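Local structure of acid phosphatase (Mycobacterium tuberculosis, 2A6P) at residues Glu34-Asp39 / Thr70-Lys75; Ala77-Asn82 / Leu148-Gly153; Thr85-Glu90 / Asp132-Leu137. The protein is a broad-specificity phosphatase that hydrolyses phosphate monoesters, including sugar phosphates, and can serve as a fructose-1,6-bisphosphatase in gluconeogenesis. One frame throughout, in Å; residues are numbered along the deposited sequence.

Contact 1: Glu34-Asp39 / Thr70-Lys75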
ATOM      1  N   GLU A  34     -24.284  12.364   9.485  1.00 24.11           N
ATOM      2  CA  GLU A  34     -24.372  12.744   8.078  1.00 24.99           C
ATOM      3  C   GLU A  34     -23.732  14.097   7.783  1.00 26.66           C
ATOM      4  O   GLU A  34     -24.403  15.131   7.777  1.00 28.90           O
ATOM      5  CB  GLU A  34     -25.832  12.761   7.631  1.00 23.40           C
ATOM      6  CG  GLU A  34     -26.500  11.403   7.659  1.00 23.43           C
ATOM      7  CD  GLU A  34     -25.973  10.451   6.579  1.00 24.21           C
ATOM      8  OE1 GLU A  34     -25.117  10.871   5.762  1.00 23.71           O
ATOM      9  OE2 GLU A  34     -26.423   9.284   6.549  1.00 24.17           O
ATOM     10  N   VAL A  35     -22.427  14.078   7.541  1.00 27.20           N
ATOM     11  CA  VAL A  35     -21.679  15.287   7.231  1.00 26.33           C
ATOM     12  C   VAL A  35     -21.580  15.397   5.710  1.00 26.75           C
ATOM     13  O   VAL A  35     -21.487  14.389   5.012  1.00 27.13           O
ATOM     14  CB  VAL A  35     -20.264  15.230   7.856  1.00 26.39           C
ATOM     15  CG1 VAL A  35     -19.467  16.461   7.482  1.00 28.00           C
ATOM     16  CG2 VAL A  35     -20.376  15.131   9.363  1.00 27.14           C
ATOM     17  N   GLU A  36     -21.609  16.619   5.194  1.00 25.95           N
ATOM     18  CA  GLU A  36     -21.531  16.831   3.756  1.00 26.91           C
ATOM     19  C   GLU A  36     -20.090  16.968   3.268  1.00 25.93           C
ATOM     20  O   GLU A  36     -19.189  17.265   4.046  1.00 24.78           O
ATOM     21  CB  GLU A  36     -22.299  18.101   3.372  1.00 29.58           C
ATOM     22  CG  GLU A  36     -23.787  18.055   3.670  1.00 34.10           C
ATOM     23  CD  GLU A  36     -24.516  17.071   2.775  1.00 37.33           C
ATOM     24  OE1 GLU A  36     -25.165  16.146   3.313  1.00 39.16           O
ATOM     25  OE2 GLU A  36     -24.437  17.225   1.532  1.00 39.46           O
ATOM     26  N   LEU A  37     -19.890  16.732   1.975  1.00 24.14           N
ATOM     27  CA  LEU A  37     -18.583  16.874   1.355  1.00 23.75           C
ATOM     28  C   LEU A  37     -18.353  18.375   1.239  1.00 24.52           C
ATOM     29  O   LEU A  37     -19.305  19.132   1.063  1.00 23.86           O
ATOM     30  CB  LEU A  37     -18.582  16.286  -0.061  1.00 22.33           C
ATOM     31  CG  LEU A  37     -18.719  14.782  -0.299  1.00 22.68           C
ATOM     32  CD1 LEU A  37     -18.678  14.531  -1.805  1.00 22.30           C
ATOM     33  CD2 LEU A  37     -17.592  14.015   0.391  1.00 21.60           C
ATOM     34  N   THR A  38     -17.112  18.822   1.360  1.00 24.77           N
ATOM     35  CA  THR A  38     -16.832  20.246   1.195  1.00 24.84           C
ATOM     36  C   THR A  38     -16.691  20.437  -0.308  1.00 25.99           C
ATOM     37  O   THR A  38     -16.728  19.465  -1.061  1.00 27.03           O
ATOM     38  CB  THR A  38     -15.519  20.640   1.862  1.00 24.45           C
ATOM     39  OG1 THR A  38     -14.456  19.830   1.341  1.00 26.62           O
ATOM     40  CG2 THR A  38     -15.615  20.435   3.364  1.00 24.51           C
ATOM     41  N   ASP A  39     -16.549  21.675  -0.761  1.00 27.63           N
ATOM     42  CA  ASP A  39     -16.387  21.897  -2.191  1.00 29.41           C
ATOM     43  C   ASP A  39     -15.098  21.213  -2.627  1.00 28.57           C
ATOM     44  O   ASP A  39     -14.972  20.762  -3.763  1.00 27.70           O
ATOM     45  CB  ASP A  39     -16.324  23.394  -2.512  1.00 33.34           C
ATOM     46  CG  ASP A  39     -17.681  24.062  -2.419  1.00 38.17           C
ATOM     47  OD1 ASP A  39     -18.627  23.586  -3.091  1.00 39.48           O
ATOM     48  OD2 ASP A  39     -17.807  25.062  -1.676  1.00 42.04           O
ATOM     49  N   THR A  70     -20.651   9.422   0.888  1.00 17.72           N
ATOM     50  CA  THR A  70     -20.148   8.357   0.021  1.00 17.56           C
ATOM     51  C   THR A  70     -21.026   8.237  -1.227  1.00 19.37           C
ATOM     52  O   THR A  70     -20.519   8.013  -2.329  1.00 19.95           O
ATOM     53  CB  THR A  70     -20.086   6.971   0.746  1.00 17.77           C
ATOM     54  OG1 THR A  70     -21.248   6.790   1.563  1.00 15.21           O
ATOM     55  CG2 THR A  70     -18.817   6.868   1.609  1.00 15.55           C
ATOM     56  N   LEU A  71     -22.338   8.396  -1.064  1.00 19.52           N
ATOM     57  CA  LEU A  71     -23.230   8.325  -2.219  1.00 20.93           C
ATOM     58  C   LEU A  71     -22.870   9.477  -3.151  1.00 21.96           C
ATOM     59  O   LEU A  71     -22.778   9.315  -4.370  1.00 20.57           O
ATOM     60  CB  LEU A  71     -24.694   8.446  -1.778  1.00 20.16           C
ATOM     61  CG  LEU A  71     -25.282   7.213  -1.080  1.00 19.74           C
ATOM     62  CD1 LEU A  71     -26.646   7.548  -0.507  1.00 20.40           C
ATOM     63  CD2 LEU A  71     -25.388   6.055  -2.084  1.00 21.02           C
ATOM     64  N   ASP A  72     -22.657  10.643  -2.553  1.00 22.93           N
ATOM     65  CA  ASP A  72     -22.298  11.848  -3.292  1.00 25.27           C
ATOM     66  C   ASP A  72     -21.014  11.624  -4.076  1.00 24.76           C
ATOM     67  O   ASP A  72     -20.925  11.973  -5.259  1.00 25.66           O
ATOM     68  CB  ASP A  72     -22.089  13.017  -2.331  1.00 29.07           C
ATOM     69  CG  ASP A  72     -22.934  14.215  -2.684  1.00 33.46           C
ATOM     70  OD1 ASP A  72     -22.950  14.599  -3.875  1.00 37.22           O
ATOM     71  OD2 ASP A  72     -23.573  14.777  -1.768  1.00 34.81           O
ATOM     72  N   THR A  73     -20.014  11.053  -3.408  1.00 23.14           N
ATOM     73  CA  THR A  73     -18.731  10.789  -4.052  1.00 22.11           C
ATOM     74  C   THR A  73     -18.902   9.901  -5.292  1.00 22.19           C
ATOM     75  O   THR A  73     -18.353  10.198  -6.360  1.00 22.39           O
ATOM     76  CB  THR A  73     -17.752  10.114  -3.072  1.00 21.60           C
ATOM     77  OG1 THR A  73     -17.514  10.982  -1.958  1.00 18.10           O
ATOM     78  CG2 THR A  73     -16.426   9.813  -3.761  1.00 20.65           C
ATOM     79  N   ALA A  74     -19.667   8.820  -5.150  1.00 22.09           N
ATOM     80  CA  ALA A  74     -19.899   7.900  -6.267  1.00 21.93           C
ATOM     81  C   ALA A  74     -20.500   8.623  -7.467  1.00 22.16           C
ATOM     82  O   ALA A  74     -20.058   8.442  -8.597  1.00 22.24           O
ATOM     83  CB  ALA A  74     -20.820   6.760  -5.832  1.00 19.79           C
ATOM     84  N   LYS A  75     -21.515   9.440  -7.214  1.00 23.87           N
ATOM     85  CA  LYS A  75     -22.179  10.205  -8.271  1.00 25.98           C
ATOM     86  C   LYS A  75     -21.188  11.164  -8.938  1.00 26.74           C
ATOM     87  O   LYS A  75     -21.086  11.215 -10.170  1.00 27.81           O
ATOM     88  CB  LYS A  75     -23.348  11.003  -7.683  1.00 26.88           C
ATOM     89  CG  LYS A  75     -24.152  11.784  -8.710  1.00 29.26           C
ATOM     90  CD  LYS A  75     -25.297  12.511  -8.032  1.00 32.05           C
ATOM     91  CE  LYS A  75     -26.163  13.247  -9.039  1.00 32.67           C
ATOM     92  NZ  LYS A  75     -27.330  13.908  -8.378  1.00 34.94           N
TER
HETATM   93  O   HOH W   1     -22.270  15.251   0.743  1.00 27.17           O
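L37 pushes the end of its side chain against D72 and T73 of helix 68-76. L37 CD1 is 3.7 Å from T73 OG1 and also rests on D72 CB. L37 CD2 lies 3.8 Å from that same hydroxyl, so both methyls of the fork meet T73 OG1, with the two side chains crossing nearly at right angles. L37 and D72 instead run past one another in opposite directions. Beside these methyl contacts, E36 OE2 approaches D72 OD2 to 4.2 Å, the two carboxylate planes turned 74° apart. Water 1 mediates between these like charges: it donates to D72 OD2 at 2.9 Å, donates weakly to E36 OE2 and accepts from L37 N. The contact thus ties the loop that follows strand 13-17 to a helix of the alpha/beta core of the histidine phosphatase superfamily. In the next shell, a salt bridge from R42 to D72 OD1 probably offsets the crowding of negative charge. T73 places its hydroxyl beside the backbone N (chi1 -61°), where OG1 is hydrogen-bonded to R69 O, one turn earlier in the helix. The T73 side chain also touches H18, the inferred phosphohistidine, so L37 packs behind a residue bordering the active site.

Contact 2: Ala77-Asn82 / Leu148-Gly153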
ATOM      1  N   ALA A  77     -18.035  10.957  -8.949  1.00 27.79           N
ATOM      2  CA  ALA A  77     -16.973  10.199  -9.590  1.00 28.34           C
ATOM      3  C   ALA A  77     -17.477   9.641 -10.914  1.00 29.40           C
ATOM      4  O   ALA A  77     -16.727   9.010 -11.656  1.00 31.28           O
ATOM      5  CB  ALA A  77     -16.534   9.072  -8.686  1.00 28.53           C
ATOM      6  N   GLY A  78     -18.758   9.865 -11.195  1.00 28.75           N
ATOM      7  CA  GLY A  78     -19.350   9.382 -12.432  1.00 28.05           C
ATOM      8  C   GLY A  78     -19.629   7.890 -12.428  1.00 29.23           C
ATOM      9  O   GLY A  78     -19.654   7.247 -13.477  1.00 31.41           O
ATOM     10  N   LEU A  79     -19.851   7.331 -11.246  1.00 27.38           N
ATOM     11  CA  LEU A  79     -20.125   5.913 -11.140  1.00 26.30           C
ATOM     12  C   LEU A  79     -21.618   5.641 -10.996  1.00 27.02           C
ATOM     13  O   LEU A  79     -22.381   6.492 -10.541  1.00 27.66           O
ATOM     14  CB  LEU A  79     -19.406   5.331  -9.921  1.00 26.86           C
ATOM     15  CG  LEU A  79     -17.895   5.517  -9.770  1.00 26.49           C
ATOM     16  CD1 LEU A  79     -17.459   5.033  -8.390  1.00 24.92           C
ATOM     17  CD2 LEU A  79     -17.172   4.754 -10.864  1.00 27.72           C
ATOM     18  N   THR A  80     -22.035   4.447 -11.397  1.00 27.13           N
ATOM     19  CA  THR A  80     -23.420   4.056 -11.244  1.00 26.29           C
ATOM     20  C   THR A  80     -23.342   2.956 -10.189  1.00 24.71           C
ATOM     21  O   THR A  80     -22.650   1.942 -10.369  1.00 22.78           O
ATOM     22  CB  THR A  80     -24.022   3.534 -12.574  1.00 28.49           C
ATOM     23  OG1 THR A  80     -23.365   2.324 -12.970  1.00 33.80           O
ATOM     24  CG2 THR A  80     -23.840   4.574 -13.667  1.00 29.72           C
ATOM     25  N   VAL A  81     -24.014   3.193  -9.065  1.00 23.87           N
ATOM     26  CA  VAL A  81     -24.022   2.261  -7.940  1.00 22.09           C
ATOM     27  C   VAL A  81     -24.973   1.081  -8.141  1.00 23.20           C
ATOM     28  O   VAL A  81     -26.141   1.262  -8.490  1.00 24.24           O
ATOM     29  CB  VAL A  81     -24.392   2.999  -6.625  1.00 21.37           C
ATOM     30  CG1 VAL A  81     -24.436   2.008  -5.458  1.00 19.31           C
ATOM     31  CG2 VAL A  81     -23.376   4.106  -6.355  1.00 19.07           C
ATOM     32  N   ASN A  82     -24.462  -0.124  -7.902  1.00 22.11           N
ATOM     33  CA  ASN A  82     -25.242  -1.350  -8.058  1.00 22.37           C
ATOM     34  C   ASN A  82     -25.892  -1.795  -6.753  1.00 21.76           C
ATOM     35  O   ASN A  82     -26.994  -2.330  -6.762  1.00 22.83           O
ATOM     36  CB  ASN A  82     -24.350  -2.483  -8.589  1.00 21.45           C
ATOM     37  CG  ASN A  82     -23.791  -2.182  -9.961  1.00 23.86           C
ATOM     38  OD1 ASN A  82     -24.536  -2.108 -10.935  1.00 25.40           O
ATOM     39  ND2 ASN A  82     -22.478  -1.997 -10.045  1.00 20.66           N
ATOM     40  N   LEU A 148     -15.776  -2.761  -6.851  1.00 21.29           N
ATOM     41  CA  LEU A 148     -15.419  -1.449  -6.311  1.00 21.40           C
ATOM     42  C   LEU A 148     -16.252  -1.061  -5.085  1.00 21.03           C
ATOM     43  O   LEU A 148     -17.480  -0.960  -5.157  1.00 18.82           O
ATOM     44  CB  LEU A 148     -15.565  -0.363  -7.388  1.00 22.08           C
ATOM     45  CG  LEU A 148     -15.412   1.096  -6.918  1.00 24.51           C
ATOM     46  CD1 LEU A 148     -14.054   1.308  -6.295  1.00 24.23           C
ATOM     47  CD2 LEU A 148     -15.594   2.039  -8.088  1.00 26.03           C
ATOM     48  N   PHE A 149     -15.575  -0.853  -3.960  1.00 19.49           N
ATOM     49  CA  PHE A 149     -16.246  -0.448  -2.734  1.00 17.28           C
ATOM     50  C   PHE A 149     -16.039   1.041  -2.552  1.00 17.68           C
ATOM     51  O   PHE A 149     -14.894   1.510  -2.583  1.00 18.30           O
ATOM     52  CB  PHE A 149     -15.637  -1.128  -1.492  1.00 15.95           C
ATOM     53  CG  PHE A 149     -15.960  -2.596  -1.334  1.00 12.13           C
ATOM     54  CD1 PHE A 149     -16.936  -3.220  -2.109  1.00 12.13           C
ATOM     55  CD2 PHE A 149     -15.310  -3.344  -0.351  1.00 12.00           C
ATOM     56  CE1 PHE A 149     -17.263  -4.577  -1.903  1.00 11.23           C
ATOM     57  CE2 PHE A 149     -15.626  -4.691  -0.136  1.00 11.69           C
ATOM     58  CZ  PHE A 149     -16.607  -5.311  -0.915  1.00 10.40           C
ATOM     59  N   VAL A 150     -17.122   1.791  -2.366  1.00 17.42           N
ATOM     60  CA  VAL A 150     -17.001   3.226  -2.090  1.00 15.40           C
ATOM     61  C   VAL A 150     -17.364   3.250  -0.605  1.00 16.49           C
ATOM     62  O   VAL A 150     -18.525   3.046  -0.242  1.00 14.99           O
ATOM     63  CB  VAL A 150     -17.994   4.044  -2.902  1.00 14.75           C
ATOM     64  CG1 VAL A 150     -17.858   5.544  -2.550  1.00 12.68           C
ATOM     65  CG2 VAL A 150     -17.755   3.788  -4.388  1.00 13.16           C
ATOM     66  N   SER A 151     -16.367   3.483   0.247  1.00 15.12           N
ATOM     67  CA  SER A 151     -16.575   3.413   1.689  1.00 13.99           C
ATOM     68  C   SER A 151     -15.833   4.474   2.518  1.00 13.16           C
ATOM     69  O   SER A 151     -15.656   5.608   2.063  1.00 12.56           O
ATOM     70  CB  SER A 151     -16.201   1.980   2.132  1.00 12.59           C
ATOM     71  OG  SER A 151     -16.349   1.748   3.521  1.00 13.64           O
ATOM     72  N   HIS A 152     -15.410   4.104   3.729  1.00 13.89           N
ATOM     73  CA  HIS A 152     -14.715   5.027   4.626  1.00 12.28           C
ATOM     74  C   HIS A 152     -13.279   4.640   5.007  1.00 12.86           C
ATOM     75  O   HIS A 152     -12.820   3.535   4.713  1.00 11.15           O
ATOM     76  CB  HIS A 152     -15.550   5.233   5.894  1.00 12.25           C
ATOM     77  CG  HIS A 152     -16.948   5.691   5.621  1.00 12.23           C
ATOM     78  ND1 HIS A 152     -17.937   4.834   5.184  1.00 13.12           N
ATOM     79  CD2 HIS A 152     -17.517   6.917   5.691  1.00 11.05           C
ATOM     80  CE1 HIS A 152     -19.056   5.512   5.001  1.00  8.59           C
ATOM     81  NE2 HIS A 152     -18.829   6.778   5.300  1.00 13.53           N
ATOM     82  N   GLY A 153     -12.589   5.564   5.677  1.00  9.83           N
ATOM     83  CA  GLY A 153     -11.202   5.361   6.062  1.00 10.88           C
ATOM     84  C   GLY A 153     -10.884   4.098   6.825  1.00 13.52           C
ATOM     85  O   GLY A 153     -10.156   3.220   6.328  1.00 11.71           O
TER
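L79 and L148 meet end to end, L79 CD1 lying 3.5 Å from L148 CD2, a tight fit for two methyls. The second branch of L79 stands further back, L79 CD2 lying 4.2 Å from L148 CD2, so that one branch of L148 faces the whole fork of L79. The two leucines arrive there by different turns at the first torsion: L79 has CG beside its backbone N (chi1 -55°), whereas in L148 the CG lies opposite the N (chi1 172°). V150, two residues along the strand and on the same face, adds its CG2 at 4.2 Å from L79 CD1. The contact is wholly apolar. Just before L79 the chain leaves helix 68-76 through a Schellman motif at G78, whose positive phi turns the backbone out of the helix and into the connection to strand 83-84. That connection belongs to the beta-alpha-beta crossover 61-64, 68-76, 83-84, and V81 within it touches A74 of the helix and C64 of the strand. Strand 147-151 runs parallel to and between strands 61-64 and 13-17, with L148 paired by its backbone to I61 and I63 and its side chain resting on L14.

Contact 3: Thr85-Glu90 / Asp132-Leu137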
ATOM      1  N   THR A  85     -25.343  -0.530   0.776  1.00 18.06           N
ATOM      2  CA  THR A  85     -25.477  -1.342   1.973  1.00 18.23           C
ATOM      3  C   THR A  85     -24.658  -0.845   3.161  1.00 18.99           C
ATOM      4  O   THR A  85     -23.524  -0.378   3.011  1.00 17.92           O
ATOM      5  CB  THR A  85     -25.085  -2.817   1.654  1.00 20.13           C
ATOM      6  OG1 THR A  85     -24.953  -3.577   2.869  1.00 20.77           O
ATOM      7  CG2 THR A  85     -23.767  -2.854   0.881  1.00 21.05           C
ATOM      8  N   GLY A  86     -25.252  -0.943   4.348  1.00 19.36           N
ATOM      9  CA  GLY A  86     -24.572  -0.521   5.554  1.00 17.49           C
ATOM     10  C   GLY A  86     -23.366  -1.400   5.812  1.00 18.33           C
ATOM     11  O   GLY A  86     -22.573  -1.131   6.713  1.00 18.91           O
ATOM     12  N   LEU A  87     -23.224  -2.464   5.030  1.00 17.42           N
ATOM     13  CA  LEU A  87     -22.081  -3.355   5.194  1.00 17.80           C
ATOM     14  C   LEU A  87     -20.768  -2.567   5.046  1.00 17.79           C
ATOM     15  O   LEU A  87     -19.746  -2.906   5.657  1.00 17.05           O
ATOM     16  CB  LEU A  87     -22.120  -4.475   4.147  1.00 18.50           C
ATOM     17  CG  LEU A  87     -20.966  -5.476   4.258  1.00 18.70           C
ATOM     18  CD1 LEU A  87     -21.099  -6.211   5.587  1.00 16.79           C
ATOM     19  CD2 LEU A  87     -20.981  -6.459   3.082  1.00 18.11           C
ATOM     20  N   LEU A  88     -20.805  -1.519   4.228  1.00 17.13           N
ATOM     21  CA  LEU A  88     -19.619  -0.706   3.993  1.00 18.31           C
ATOM     22  C   LEU A  88     -19.584   0.559   4.855  1.00 17.95           C
ATOM     23  O   LEU A  88     -18.742   1.434   4.638  1.00 17.67           O
ATOM     24  CB  LEU A  88     -19.535  -0.306   2.513  1.00 17.49           C
ATOM     25  CG  LEU A  88     -19.527  -1.397   1.433  1.00 20.25           C
ATOM     26  CD1 LEU A  88     -19.165  -0.768   0.084  1.00 19.23           C
ATOM     27  CD2 LEU A  88     -18.522  -2.477   1.776  1.00 20.54           C
ATOM     28  N   ALA A  89     -20.491   0.655   5.826  1.00 16.16           N
ATOM     29  CA  ALA A  89     -20.558   1.828   6.693  1.00 16.84           C
ATOM     30  C   ALA A  89     -19.284   1.988   7.522  1.00 17.50           C
ATOM     31  O   ALA A  89     -18.571   1.016   7.781  1.00 16.37           O
ATOM     32  CB  ALA A  89     -21.780   1.728   7.610  1.00 16.53           C
ATOM     33  N   GLU A  90     -18.977   3.217   7.927  1.00 17.89           N
ATOM     34  CA  GLU A  90     -17.776   3.427   8.725  1.00 17.52           C
ATOM     35  C   GLU A  90     -17.921   2.751  10.077  1.00 17.47           C
ATOM     36  O   GLU A  90     -19.013   2.338  10.462  1.00 17.78           O
ATOM     37  CB  GLU A  90     -17.513   4.924   8.934  1.00 19.40           C
ATOM     38  CG  GLU A  90     -16.269   5.234   9.772  1.00 16.53           C
ATOM     39  CD  GLU A  90     -15.007   4.576   9.226  1.00 18.87           C
ATOM     40  OE1 GLU A  90     -14.896   3.327   9.254  1.00 17.05           O
ATOM     41  OE2 GLU A  90     -14.122   5.320   8.760  1.00 17.76           O
ATOM     42  N   ASP A 132     -14.764  -9.226   7.097  1.00 21.20           N
ATOM     43  CA  ASP A 132     -14.681 -10.524   6.429  1.00 23.34           C
ATOM     44  C   ASP A 132     -15.879 -10.771   5.514  1.00 23.24           C
ATOM     45  O   ASP A 132     -15.724 -11.306   4.413  1.00 23.77           O
ATOM     46  CB  ASP A 132     -14.558 -11.662   7.450  1.00 26.13           C
ATOM     47  CG  ASP A 132     -13.190 -11.693   8.133  1.00 28.30           C
ATOM     48  OD1 ASP A 132     -12.177 -11.457   7.437  1.00 29.68           O
ATOM     49  OD2 ASP A 132     -13.125 -11.960   9.358  1.00 30.78           O
ATOM     50  N   SER A 133     -17.072 -10.385   5.957  1.00 22.20           N
ATOM     51  CA  SER A 133     -18.257 -10.575   5.121  1.00 22.79           C
ATOM     52  C   SER A 133     -18.078  -9.776   3.825  1.00 24.12           C
ATOM     53  O   SER A 133     -18.443 -10.242   2.736  1.00 24.19           O
ATOM     54  CB  SER A 133     -19.532 -10.106   5.851  1.00 25.04           C
ATOM     55  OG  SER A 133     -19.808 -10.883   7.014  1.00 27.99           O
ATOM     56  N   ALA A 134     -17.509  -8.574   3.951  1.00 22.70           N
ATOM     57  CA  ALA A 134     -17.274  -7.706   2.799  1.00 22.55           C
ATOM     58  C   ALA A 134     -16.303  -8.366   1.822  1.00 22.50           C
ATOM     59  O   ALA A 134     -16.512  -8.321   0.611  1.00 21.96           O
ATOM     60  CB  ALA A 134     -16.724  -6.345   3.257  1.00 23.33           C
ATOM     61  N   VAL A 135     -15.244  -8.970   2.349  1.00 21.80           N
ATOM     62  CA  VAL A 135     -14.272  -9.659   1.506  1.00 22.98           C
ATOM     63  C   VAL A 135     -14.961 -10.846   0.802  1.00 24.59           C
ATOM     64  O   VAL A 135     -14.727 -11.107  -0.387  1.00 23.76           O
ATOM     65  CB  VAL A 135     -13.086 -10.176   2.344  1.00 21.83           C
ATOM     66  CG1 VAL A 135     -12.209 -11.105   1.500  1.00 23.18           C
ATOM     67  CG2 VAL A 135     -12.268  -8.994   2.863  1.00 22.52           C
ATOM     68  N   ALA A 136     -15.821 -11.544   1.547  1.00 25.17           N
ATOM     69  CA  ALA A 136     -16.553 -12.697   1.019  1.00 26.04           C
ATOM     70  C   ALA A 136     -17.444 -12.243  -0.127  1.00 26.77           C
ATOM     71  O   ALA A 136     -17.558 -12.929  -1.146  1.00 26.24           O
ATOM     72  CB  ALA A 136     -17.407 -13.344   2.124  1.00 25.33           C
ATOM     73  N   LEU A 137     -18.075 -11.085   0.049  1.00 26.06           N
ATOM     74  CA  LEU A 137     -18.943 -10.538  -0.980  1.00 26.87           C
ATOM     75  C   LEU A 137     -18.148 -10.302  -2.268  1.00 26.31           C
ATOM     76  O   LEU A 137     -18.551 -10.719  -3.356  1.00 26.61           O
ATOM     77  CB  LEU A 137     -19.553  -9.222  -0.493  1.00 27.18           C
ATOM     78  CG  LEU A 137     -20.422  -8.435  -1.477  1.00 27.00           C
ATOM     79  CD1 LEU A 137     -21.675  -9.222  -1.825  1.00 28.56           C
ATOM     80  CD2 LEU A 137     -20.797  -7.108  -0.859  1.00 27.38           C
TER
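L87 is the residue that carries the 85-90 loop onto helix 124-141, where it packs against S133, A134 and L137. The loop leaves the edge strand 83-84 of the central sheet, and the helix covers one face of that sheet in this histidine phosphatase fold. At the start, T85 OG1 would accept from L87 N in an ST turn, but the position of that nitrogen is less certain and the bond is best regarded as doubtful. G86 opens a short 3-10 segment, 86-88, in which L88 N is bonded to T85 O at 3.2 Å and A89 N to G86 O at 2.9 Å. L87, in the middle of this turn, points at the helix. With CG opposite the backbone N (chi1 -179°), the side chain extends away from the loop and its two methyls lie against the near side of the helix. L87 CD2 comes within 3.9 Å of A134 CA, and L87 CD1 lies 4.2 Å from S133 CB. The polar end of S133 is engaged elsewhere, OG being hydrogen-bonded to D129 O. L88 turns inward to I63, F149 and F155, and A89 then offers its O to R130 NH2, a second link to helix 124-141, this one polar. E90, probably the proton donor/acceptor, ends the segment: OE1 is held by F155 N and OE2 by H154 N, fixing the carboxylate at the start of helix 153-163. One turn along from S133, the L137 side chain runs antiparallel alongside that of L87, bringing L137 CD2 to 4.0 Å from L87 CD2.

In the fold
Contacts 1 and 2 meet at the exit of helix 68-76 through a probable hydrogen bond from L79 N to A74 O (2.9 Å). Contact 3 is nested in the loop closed by contact 2, and a probable bond of 2.7 Å connects S151 OG to L88 O. Contacts 1 and 3 stay about 6 Å apart at their nearest atoms, yet both border the active site and contact 2 touches each. The side chain of T73 comes about 3 Å from that of H18, the inferred phosphohistidine; H152, probably the transition-state stabiliser, has CE1 3.7 Å from T70 CG2 and CB 3.2 Å from E90 OE2. Glycerol, probably from the crystallisation liquor, is hydrogen-bonded to G153 N and to E90 OE2.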